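PDB 4Q7O: immunity protein, which probably protects the cell that makes it by neutralising a cognate toxin of contact-dependent growth inhibition. Local coordinates for residues L100-P103 / I104-Y108. Residues are numbered along the deposited sequence; the frame is centred on the assembly and turned at random.
Sequences LIIP and INLAY
A strand-to-helix junction joins Ile102 and Pro103, at the end of strand 98-103, to Leu106 and Ala107 in the first turn of helix 104-121. The chain turns sharply here, with the strand and helix segments at 95° to each other. Pro103 is the N-cap residue. Its O accepts a hydrogen bond from Ala107 N at 3.0 Å. The bond is nearly straight, 163° at the hydrogen, and Ala107 N lies in the plane of the Pro103 carbonyl. This closes the first helical turn, and the bond from Tyr108 N to Ile104 O (2.9 Å) continues it. A small apolar cluster lies on the inner side of the bend. Ile102 CG1 lies between its own backbone N and carbonyl carbon (chi1 53°), and the extended CG1-CD1 arm reaches the helix backbone, with CD1 3.8 Å from Ala107 N. The other branch, CG2, meets Leu106, and the two side chains cross at about a right angle. Ile102 and Ala107 also touch Ile87 of the adjacent strand 86-91, which ties the start of the helix to the sheet. The Pro103 ring lies beside Leu106, with CD 4.3 Å from Leu106 CB. Leu106 CD2 sits 4.0 Å from Ile102 CG2, and Ala107 CB is equally far from Ile102 CD1.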
loop_
_atom_site.group_PDB
_atom_site.type_symbol
_atom_site.label_atom_id
_atom_site.label_comp_id
_atom_site.label_asym_id
_atom_site.label_seq_id
_atom_site.Cartn_x
_atom_site.Cartn_y
_atom_site.Cartn_z
ATOM N N LEU B 100 7.983 -0.251 -8.020
ATOM C CA LEU B 100 7.734 -1.667 -8.245
ATOM C C LEU B 100 7.677 -1.953 -9.729
ATOM O O LEU B 100 7.066 -1.206 -10.485
ATOM C CB LEU B 100 6.405 -2.071 -7.603
ATOM C CG LEU B 100 5.897 -3.496 -7.845
ATOM C CD1 LEU B 100 6.800 -4.518 -7.190
ATOM C CD2 LEU B 100 4.470 -3.660 -7.335
ATOM N N ILE B 101 8.301 -3.051 -10.136
ATOM C CA ILE B 101 8.168 -3.545 -11.500
ATOM C C ILE B 101 7.496 -4.912 -11.471
ATOM O O ILE B 101 7.851 -5.764 -10.657
ATOM C CB ILE B 101 9.535 -3.633 -12.189
ATOM C CG1 ILE B 101 10.105 -2.222 -12.395
ATOM C CG2 ILE B 101 9.427 -4.387 -13.501
ATOM C CD1 ILE B 101 11.602 -2.193 -12.696
ATOM N N ILE B 102 6.510 -5.111 -12.343
ATOM C CA ILE B 102 5.835 -6.400 -12.472
ATOM C C ILE B 102 5.609 -6.736 -13.949
ATOM O O ILE B 102 5.670 -5.850 -14.799
ATOM C CB ILE B 102 4.483 -6.421 -11.713
ATOM C CG1 ILE B 102 3.599 -5.237 -12.127
ATOM C CG2 ILE B 102 4.712 -6.436 -10.213
ATOM C CD1 ILE B 102 2.191 -5.285 -11.519
ATOM N N PRO B 103 5.346 -8.012 -14.264
ATOM C CA PRO B 103 4.983 -8.315 -15.653
ATOM C C PRO B 103 3.681 -7.625 -16.049
ATOM O O PRO B 103 2.790 -7.454 -15.215
ATOM C CB PRO B 103 4.771 -9.835 -15.637
ATOM C CG PRO B 103 5.557 -10.322 -14.449
ATOM C CD PRO B 103 5.404 -9.227 -13.428
ATOM N N ILE B 104 3.565 -7.242 -17.316
ATOM C CA ILE B 104 2.338 -6.632 -17.814
ATOM C C ILE B 104 1.109 -7.527 -17.592
ATOM O O ILE B 104 0.035 -7.038 -17.272
ATOM C CB ILE B 104 2.493 -6.204 -19.293
ATOM C CG1 ILE B 104 3.434 -4.998 -19.381
ATOM C CG2 ILE B 104 1.150 -5.860 -19.914
ATOM C CD1 ILE B 104 3.854 -4.640 -20.788
ATOM N N ASN B 105 1.264 -8.836 -17.722
ATOM C CA ASN B 105 0.132 -9.730 -17.485
ATOM C C ASN B 105 -0.419 -9.570 -16.077
ATOM O O ASN B 105 -1.635 -9.503 -15.869
ATOM C CB ASN B 105 0.537 -11.191 -17.699
ATOM C CG ASN B 105 0.718 -11.544 -19.151
ATOM O OD1 ASN B 105 0.313 -10.797 -20.049
ATOM N ND2 ASN B 105 1.313 -12.703 -19.396
ATOM N N LEU B 106 0.478 -9.524 -15.099
ATOM C CA LEU B 106 0.057 -9.326 -13.716
ATOM C C LEU B 106 -0.551 -7.945 -13.523
ATOM O O LEU B 106 -1.538 -7.795 -12.809
ATOM C CB LEU B 106 1.222 -9.564 -12.747
ATOM C CG LEU B 106 0.894 -9.310 -11.271
ATOM C CD1 LEU B 106 -0.227 -10.211 -10.770
ATOM C CD2 LEU B 106 2.125 -9.482 -10.409
ATOM N N ALA B 107 0.020 -6.934 -14.173
ATOM C CA ALA B 107 -0.578 -5.598 -14.122
ATOM C C ALA B 107 -2.018 -5.606 -14.631
ATOM O O ALA B 107 -2.904 -5.027 -14.000
ATOM C CB ALA B 107 0.250 -4.601 -14.906
ATOM N N TYR B 108 -2.263 -6.262 -15.761
ATOM C CA TYR B 108 -3.634 -6.362 -16.259
ATOM C C TYR B 108 -4.566 -7.072 -15.275
ATOM O O TYR B 108 -5.718 -6.685 -15.119
ATOM C CB TYR B 108 -3.680 -7.038 -17.628
ATOM C CG TYR B 108 -3.550 -6.060 -18.767
ATOM C CD1 TYR B 108 -4.660 -5.364 -19.245
ATOM C CD2 TYR B 108 -2.327 -5.821 -19.364
ATOM C CE1 TYR B 108 -4.547 -4.464 -20.291
ATOM C CE2 TYR B 108 -2.206 -4.923 -20.419
ATOM C CZ TYR B 108 -3.317 -4.249 -20.874
ATOM O OH TYR B 108 -3.193 -3.350 -21.910
#